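Local coordinates for uncharacterized protein MJ0327 (Methanocaldococcus jannaschii DSM 2661, PDB 2QTD), which is of unknown function but, as a member of the dinitrogenase iron-molybdenum cofactor family, may bind or handle an iron-molybdenum cofactor, at residues Ile3-Ala8 with Asn56-Ile61; Val7-Asp12 with Leu27-Asp32. One frame throughout, in Å; residues are numbered along the deposited sequence. Where two conformers were deposited one is given.

Interaction 1. Residues Ile3-Ala8 with Asn56-Ile61; sequences INMKVA and NVNAII
Asn58 holds both backbone polar atoms of Lys6, its side-chain OD1 taking the N-H and its own N-H giving to the O, and two regular parallel pairs, Val7 with Ala59 and Ala8 with Ile60, carry the contact onward. Over the short segments 5-8 and 59-61 the strand axes come within 4.6 Å and diverge by 36°, a clear twist.

Among the polar contacts, the side-chain carbonyl of Asn58 does the work of a main-chain one: OD1 receives the N-H of Lys6 at 2.8 Å, N to O, with an N-H...O angle of 172°. Asn58 CG stands anti to the carbonyl carbon, beside its own backbone N (chi1 -58°). Lys6 O in turn accepts Asn58 N at 2.8 Å and, weakly, Ala59 N. Farther along, Ala8 N donates to Ala59 O at 2.9 Å and Ala8 O accepts Ile61 N at 2.8 Å. The same two acceptors also receive CA-H contacts, Ala59 O from Val7 and Ala8 O from Ile60. Lys6 NZ forms a salt bridge with Glu55.

Among the apolar contacts, the Lys6 chain crosses Val57 at about a right angle, with CD 3.6 Å from Val57 CG1. On the face bearing Val7 and Ala59, Val7 CG1 packs on Ile61 CG1 at 3.8 Å, selenomethionine Met5, modelled in two conformers, brings CE near Ala59 CB, and Phe94 of helix 87-95 touches both Val7 and Met5. On the face bearing Ala8 and Ile60, Ala8 CB approaches Val57 CG1 at 4.1 Å, while Phe20 and Ile77 meet Ile60.

The parallel pairing of strands 5-11 and 59-62, neighbours in a five-stranded mixed sheet of order 3-2-1-4-5, is the join between strands 1 and 4 that characterises the ribonuclease H-like motif fold.

Interaction 2. Residues Val7-Asp12 with Leu27-Asp32; sequences VAISMD and LIVRID
Val7 and Val29 exchange two backbone hydrogen bonds, and Ile9 and Leu27 exchange two more, which defines an antiparallel pairing of strands 1 and 2 of the ribonuclease H-like motif. The short segments 7-11 and 27-32 run at 150° to each other, 4.7 Å apart at closest approach. Both Val7-Val29 bonds measure 2.8 Å, N to O, and lie in the plane of the accepting carbonyl; the one from Val29 N to Val7 O is almost perfectly straight at 179°. Between these hydrogen-bonded pairs lies the non-hydrogen-bonded pair Ala8-Ile28, where Ala8 CA makes a CA-H contact with Leu27 O and Ile28 CA one with Val7 O.

Side chains on the face of Val7, Ile9, Leu27 and Val29 add contacts of their own. Val7 CG2 meets Ile31 CD1 at 3.7 Å, the two side chains crossing obliquely, and Met11 CG lies 3.7 Å from Leu27 CB, those side chains running side by side and pointing the same way. Val29 CG2 also approaches Val7 CB, a detail that is doubtful because Val29 was modelled in two conformers.

The next shell over this face is helix 87-95: Ile91 and Val87 touch Ile9, and Val87 also reaches Met11. Strand 35-43 flanks the far edge of 27-32, where Thr39 meets Leu27 and Ile42 meets Ile28. Strand 59-62 lies along the opposite edge of 5-11, which is therefore central in the sheet order.

On the face of Ala8, the Ile28 chain bends at chi2 (-53°), turning its terminal methyl across the pair until CD1 stands 3.6 Å from Ala8 CB.

From the N terminus, strand 5-11 comes first and serves both contacts, which share Val7 and Ala8 and pair that strand along its two edges. The chain then leaves through the loop after 7-12 and returns as strand 25-32, so interaction 2 closes the shorter loop. It continues through strand 35-43 and helix 46-54 before interaction 1 closes the longer one with strand 59-62; the two loops start from the same strand, the shorter lying largely within the longer. The contacts also touch directly: Met5 O probably accepts Ile31 N at 2.8 Å, and Ile61 O probably accepts Ser10 N. Together they join the antiparallel half of the sheet (35-43, 25-32) to its parallel half (59-62, 78-81).

Interaction 1. Residues Ile3-Ala8 with Asn56-Ile61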
ATOM      1  N   ILE A   3      -8.779  11.015   8.830  1.00 39.70           N
ATOM      2  CA  ILE A   3      -8.304   9.646   8.698  1.00 37.10           C
ATOM      3  C   ILE A   3      -7.229   9.290   9.760  1.00 31.88           C
ATOM      4  O   ILE A   3      -6.274  10.073   9.993  1.00 31.10           O
ATOM      5  CB  ILE A   3      -7.963   9.232   7.202  1.00 37.11           C
ATOM      6  CG1 ILE A   3      -6.592   9.646   6.713  1.00 43.33           C
ATOM      7  CG2 ILE A   3      -9.043   9.754   6.224  1.00 42.50           C
ATOM      8  CD1 ILE A   3      -6.113   8.749   5.550  1.00 32.60           C
ATOM      9  N   ASN A   4      -7.479   8.151  10.411  1.00 30.12           N
ATOM     10  CA  ASN A   4      -6.562   7.460  11.297  0.50 30.33           C
ATOM     11  C   ASN A   4      -6.319   6.029  10.759  1.00 29.96           C
ATOM     12  O   ASN A   4      -7.108   5.120  11.130  1.00 30.78           O
ATOM     13  CB  ASN A   4      -7.219   7.380  12.681  0.50 31.24           C
ATOM     14  CG  ASN A   4      -7.545   8.752  13.256  0.50 32.04           C
ATOM     15  OD1 ASN A   4      -8.715   9.146  13.371  0.50 35.61           O
ATOM     16  ND2 ASN A   4      -6.515   9.473  13.639  0.50 26.87           N
HETATM   17  N   MSE A   5      -5.300   5.804   9.909  1.00 27.48           N
HETATM   18  CA  MSE A   5      -5.140   4.530   9.186  0.50 27.02           C
HETATM   19  C   MSE A   5      -3.687   4.114   9.007  1.00 25.29           C
HETATM   20  O   MSE A   5      -2.803   4.946   9.005  1.00 24.37           O
HETATM   21  CB  MSE A   5      -5.760   4.666   7.791  0.50 28.04           C
HETATM   22  CG  MSE A   5      -7.286   4.808   7.768  0.50 25.15           C
HETATM   23 SE   MSE A   5      -7.818   4.958   5.917  0.37 28.52          SE
HETATM   24  CE  MSE A   5      -8.059   3.091   5.439  0.50 22.28           C
ATOM     25  N   LYS A   6      -3.476   2.818   8.792  1.00 23.59           N
ATOM     26  CA  LYS A   6      -2.189   2.271   8.414  1.00 20.81           C
ATOM     27  C   LYS A   6      -2.315   1.823   6.934  1.00 16.07           C
ATOM     28  O   LYS A   6      -3.259   1.128   6.587  1.00 18.40           O
ATOM     29  CB  LYS A   6      -1.848   1.069   9.310  1.00 18.40           C
ATOM     30  CG  LYS A   6      -0.499   0.455   9.074  1.00 26.49           C
ATOM     31  CD  LYS A   6      -0.263  -0.833   9.868  1.00 25.62           C
ATOM     32  CE  LYS A   6      -0.353  -0.648  11.361  1.00 31.31           C
ATOM     33  NZ  LYS A   6       0.258  -1.798  12.120  1.00 26.17           N
ATOM     34  N   VAL A   7      -1.376   2.276   6.103  1.00 15.73           N
ATOM     35  CA  VAL A   7      -1.430   2.021   4.656  1.00 17.37           C
ATOM     36  C   VAL A   7      -0.124   1.380   4.230  1.00 17.00           C
ATOM     37  O   VAL A   7       0.966   1.857   4.582  1.00 16.41           O
ATOM     38  CB  VAL A   7      -1.665   3.303   3.843  1.00 17.55           C
ATOM     39  CG1 VAL A   7      -1.813   2.964   2.339  1.00 18.36           C
ATOM     40  CG2 VAL A   7      -2.900   4.119   4.403  1.00 16.84           C
ATOM     41  N   ALA A   8      -0.231   0.280   3.518  1.00 16.86           N
ATOM     42  CA  ALA A   8       0.976  -0.345   2.871  1.00 17.93           C
ATOM     43  C   ALA A   8       1.125   0.054   1.383  1.00 21.57           C
ATOM     44  O   ALA A   8       0.194  -0.065   0.595  1.00 21.13           O
ATOM     45  CB  ALA A   8       0.945  -1.863   3.056  1.00 20.31           C
ATOM     46  N   ASN A  56      -1.717  -5.803   9.841  1.00 21.32           N
ATOM     47  CA  ASN A  56      -3.160  -5.514   9.931  1.00 23.52           C
ATOM     48  C   ASN A  56      -3.462  -4.097   9.388  1.00 21.66           C
ATOM     49  O   ASN A  56      -4.089  -3.254  10.064  1.00 20.25           O
ATOM     50  CB  ASN A  56      -3.651  -5.695  11.362  1.00 23.66           C
ATOM     51  CG  ASN A  56      -5.160  -5.826  11.467  1.00 22.35           C
ATOM     52  OD1 ASN A  56      -5.840  -6.171  10.488  1.00 26.77           O
ATOM     53  ND2 ASN A  56      -5.700  -5.588  12.674  1.00 29.56           N
ATOM     54  N   VAL A  57      -2.976  -3.847   8.179  1.00 23.74           N
ATOM     55  CA  VAL A  57      -3.100  -2.530   7.543  1.00 19.71           C
ATOM     56  C   VAL A  57      -4.577  -2.291   7.189  1.00 20.07           C
ATOM     57  O   VAL A  57      -5.389  -3.234   7.108  1.00 19.04           O
ATOM     58  CB  VAL A  57      -2.139  -2.324   6.314  1.00 21.74           C
ATOM     59  CG1 VAL A  57      -0.666  -2.576   6.723  1.00 21.11           C
ATOM     60  CG2 VAL A  57      -2.562  -3.177   5.086  1.00 21.55           C
ATOM     61  N   ASN A  58      -4.938  -1.038   7.048  1.00 20.06           N
ATOM     62  CA  ASN A  58      -6.284  -0.665   6.609  1.00 22.10           C
ATOM     63  C   ASN A  58      -6.411  -0.671   5.072  1.00 18.77           C
ATOM     64  O   ASN A  58      -7.514  -0.843   4.539  1.00 22.81           O
ATOM     65  CB  ASN A  58      -6.691   0.707   7.164  1.00 22.74           C
ATOM     66  CG  ASN A  58      -6.649   0.780   8.684  1.00 22.24           C
ATOM     67  OD1 ASN A  58      -5.652   1.195   9.278  1.00 24.19           O
ATOM     68  ND2 ASN A  58      -7.738   0.348   9.324  1.00 31.67           N
ATOM     69  N   ALA A  59      -5.326  -0.450   4.354  1.00 18.82           N
ATOM     70  CA  ALA A  59      -5.381  -0.175   2.926  1.00 20.52           C
ATOM     71  C   ALA A  59      -4.048  -0.503   2.317  1.00 17.65           C
ATOM     72  O   ALA A  59      -3.014  -0.475   3.040  1.00 18.87           O
ATOM     73  CB  ALA A  59      -5.718   1.297   2.703  1.00 17.51           C
ATOM     74  N   ILE A  60      -4.055  -0.830   1.009  1.00 18.09           N
ATOM     75  CA  ILE A  60      -2.859  -0.993   0.190  1.00 18.84           C
ATOM     76  C   ILE A  60      -2.917   0.017  -0.956  1.00 21.35           C
ATOM     77  O   ILE A  60      -4.005   0.226  -1.497  1.00 22.43           O
ATOM     78  CB  ILE A  60      -2.753  -2.454  -0.361  1.00 18.89           C
ATOM     79  CG1 ILE A  60      -2.391  -3.441   0.733  1.00 20.28           C
ATOM     80  CG2 ILE A  60      -1.711  -2.566  -1.500  1.00 20.56           C
ATOM     81  CD1 ILE A  60      -2.681  -4.959   0.406  1.00 20.43           C
ATOM     82  N   ILE A  61      -1.772   0.592  -1.340  1.00 21.36           N
ATOM     83  CA  ILE A  61      -1.594   1.406  -2.566  1.00 17.93           C
ATOM     84  C   ILE A  61      -0.600   0.652  -3.411  1.00 18.16           C
ATOM     85  O   ILE A  61       0.488   0.343  -2.959  1.00 19.23           O
ATOM     86  CB  ILE A  61      -1.181   2.828  -2.305  1.00 19.59           C
ATOM     87  CG1 ILE A  61      -2.199   3.550  -1.443  1.00 19.34           C
ATOM     88  CG2 ILE A  61      -0.951   3.597  -3.602  1.00 20.36           C
ATOM     89  CD1 ILE A  61      -1.693   4.955  -1.007  1.00 21.11           C
TER

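Interaction 2. Residues Val7-Asp12 with Leu27-Asp32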
ATOM      1  N   VAL A   7      -1.376   2.276   6.103  1.00 15.73           N
ATOM      2  CA  VAL A   7      -1.430   2.021   4.656  1.00 17.37           C
ATOM      3  C   VAL A   7      -0.124   1.380   4.230  1.00 17.00           C
ATOM      4  O   VAL A   7       0.966   1.857   4.582  1.00 16.41           O
ATOM      5  CB  VAL A   7      -1.665   3.303   3.843  1.00 17.55           C
ATOM      6  CG1 VAL A   7      -1.813   2.964   2.339  1.00 18.36           C
ATOM      7  CG2 VAL A   7      -2.900   4.119   4.403  1.00 16.84           C
ATOM      8  N   ALA A   8      -0.231   0.280   3.518  1.00 16.86           N
ATOM      9  CA  ALA A   8       0.976  -0.345   2.871  1.00 17.93           C
ATOM     10  C   ALA A   8       1.125   0.054   1.383  1.00 21.57           C
ATOM     11  O   ALA A   8       0.194  -0.065   0.595  1.00 21.13           O
ATOM     12  CB  ALA A   8       0.945  -1.863   3.056  1.00 20.31           C
ATOM     13  N   ILE A   9       2.310   0.513   1.024  1.00 20.88           N
ATOM     14  CA  ILE A   9       2.631   0.953  -0.361  1.00 20.13           C
ATOM     15  C   ILE A   9       3.718   0.091  -0.941  1.00 19.61           C
ATOM     16  O   ILE A   9       4.808  -0.047  -0.346  1.00 20.49           O
ATOM     17  CB  ILE A   9       3.055   2.437  -0.405  1.00 22.88           C
ATOM     18  CG1 ILE A   9       2.055   3.260   0.426  1.00 23.84           C
ATOM     19  CG2 ILE A   9       3.224   2.887  -1.903  1.00 22.41           C
ATOM     20  CD1 ILE A   9       2.259   4.713   0.494  1.00 25.89           C
ATOM     21  N   SER A  10       3.480  -0.428  -2.151  1.00 17.48           N
ATOM     22  CA  SER A  10       4.461  -1.301  -2.806  1.00 17.02           C
ATOM     23  C   SER A  10       5.551  -0.423  -3.437  1.00 18.64           C
ATOM     24  O   SER A  10       5.286   0.335  -4.353  1.00 19.78           O
ATOM     25  CB  SER A  10       3.720  -2.115  -3.840  1.00 19.44           C
ATOM     26  OG  SER A  10       3.122  -1.282  -4.813  1.00 20.59           O
HETATM   27  N   MSE A  11       6.776  -0.547  -2.923  1.00 18.88           N
HETATM   28  CA  MSE A  11       7.885   0.354  -3.281  1.00 20.34           C
HETATM   29  C   MSE A  11       9.086  -0.318  -3.957  1.00 21.92           C
HETATM   30  O   MSE A  11       9.544  -1.399  -3.578  1.00 19.52           O
HETATM   31  CB  MSE A  11       8.400   1.104  -2.038  1.00 21.98           C
HETATM   32  CG  MSE A  11       7.391   2.073  -1.421  1.00 20.97           C
HETATM   33 SE   MSE A  11       7.006   3.547  -2.639  0.75 21.34          SE
HETATM   34  CE  MSE A  11       8.817   4.326  -2.979  1.00 18.21           C
ATOM     35  N   ASP A  12       9.612   0.356  -4.982  1.00 18.16           N
ATOM     36  CA  ASP A  12      11.006   0.135  -5.442  1.00 20.10           C
ATOM     37  C   ASP A  12      11.884   1.205  -4.779  1.00 20.85           C
ATOM     38  O   ASP A  12      11.380   2.108  -4.120  1.00 20.17           O
ATOM     39  CB  ASP A  12      11.110   0.234  -6.960  1.00 21.63           C
ATOM     40  CG  ASP A  12      10.545  -0.984  -7.679  1.00 26.86           C
ATOM     41  OD1 ASP A  12      10.297  -2.049  -7.069  1.00 22.88           O
ATOM     42  OD2 ASP A  12      10.385  -0.876  -8.890  1.00 25.99           O
ATOM     43  N   LEU A  27       6.327  -0.117   2.074  1.00 17.25           N
ATOM     44  CA  LEU A  27       6.361   1.019   2.986  1.00 17.67           C
ATOM     45  C   LEU A  27       5.065   1.036   3.817  1.00 21.26           C
ATOM     46  O   LEU A  27       3.960   1.196   3.261  1.00 19.57           O
ATOM     47  CB  LEU A  27       6.572   2.318   2.214  1.00 18.12           C
ATOM     48  CG  LEU A  27       6.635   3.626   3.050  1.00 19.88           C
ATOM     49  CD1 LEU A  27       7.899   3.628   3.923  1.00 22.07           C
ATOM     50  CD2 LEU A  27       6.677   4.809   2.127  1.00 21.53           C
ATOM     51  N   ILE A  28       5.196   0.893   5.148  1.00 19.32           N
ATOM     52  CA  ILE A  28       4.050   0.924   6.049  1.00 19.74           C
ATOM     53  C   ILE A  28       3.970   2.343   6.627  1.00 20.17           C
ATOM     54  O   ILE A  28       4.874   2.796   7.331  1.00 22.10           O
ATOM     55  CB  ILE A  28       4.132  -0.154   7.151  1.00 19.45           C
ATOM     56  CG1 ILE A  28       4.449  -1.553   6.625  1.00 22.31           C
ATOM     57  CG2 ILE A  28       2.875  -0.178   7.980  1.00 19.44           C
ATOM     58  CD1 ILE A  28       3.552  -2.043   5.517  1.00 19.29           C
ATOM     59  N   VAL A  29       2.902   3.050   6.278  1.00 20.00           N
ATOM     60  CA  VAL A  29       2.716   4.416   6.754  0.50 20.18           C
ATOM     61  C   VAL A  29       1.525   4.491   7.679  1.00 21.16           C
ATOM     62  O   VAL A  29       0.445   3.984   7.385  1.00 20.45           O
ATOM     63  CB  VAL A  29       2.608   5.467   5.622  0.50 21.26           C
ATOM     64  CG1 VAL A  29       3.901   5.563   4.826  0.50 21.70           C
ATOM     65  CG2 VAL A  29       1.450   5.192   4.712  0.50 24.00           C
ATOM     66  N   ARG A  30       1.746   5.141   8.827  1.00 19.78           N
ATOM     67  CA  ARG A  30       0.682   5.444   9.785  1.00 19.19           C
ATOM     68  C   ARG A  30       0.284   6.884   9.532  1.00 21.09           C
ATOM     69  O   ARG A  30       1.125   7.771   9.609  1.00 23.41           O
ATOM     70  CB  ARG A  30       1.127   5.296  11.245  1.00 20.91           C
ATOM     71  CG  ARG A  30       0.288   5.990  12.300  1.00 28.09           C
ATOM     72  CD  ARG A  30      -1.112   5.501  12.347  1.00 42.79           C
ATOM     73  NE  ARG A  30      -1.173   4.081  12.676  1.00 49.04           N
ATOM     74  CZ  ARG A  30      -2.307   3.377  12.772  1.00 54.71           C
ATOM     75  NH1 ARG A  30      -3.495   3.961  12.599  1.00 54.36           N
ATOM     76  NH2 ARG A  30      -2.245   2.077  13.077  1.00 57.08           N
ATOM     77  N   ILE A  31      -0.998   7.094   9.252  1.00 23.05           N
ATOM     78  CA  ILE A  31      -1.566   8.413   8.980  1.00 25.35           C
ATOM     79  C   ILE A  31      -2.487   8.705  10.136  1.00 25.44           C
ATOM     80  O   ILE A  31      -3.279   7.844  10.528  1.00 26.87           O
ATOM     81  CB  ILE A  31      -2.368   8.446   7.683  1.00 23.93           C
ATOM     82  CG1 ILE A  31      -1.450   8.260   6.459  1.00 25.68           C
ATOM     83  CG2 ILE A  31      -3.215   9.800   7.636  1.00 23.46           C
ATOM     84  CD1 ILE A  31      -2.142   7.603   5.191  1.00 27.08           C
ATOM     85  N   ASP A  32      -2.358   9.885  10.737  1.00 29.42           N
ATOM     86  CA  ASP A  32      -3.133  10.216  11.906  1.00 29.88           C
ATOM     87  C   ASP A  32      -3.470  11.670  11.859  1.00 30.80           C
ATOM     88  O   ASP A  32      -2.632  12.473  11.435  1.00 30.11           O
ATOM     89  CB  ASP A  32      -2.348   9.953  13.173  1.00 34.16           C
ATOM     90  CG  ASP A  32      -3.199   9.401  14.260  1.00 40.03           C
ATOM     91  OD1 ASP A  32      -4.382   9.814  14.361  1.00 38.45           O
ATOM     92  OD2 ASP A  32      -2.685   8.505  14.975  1.00 58.04           O
TER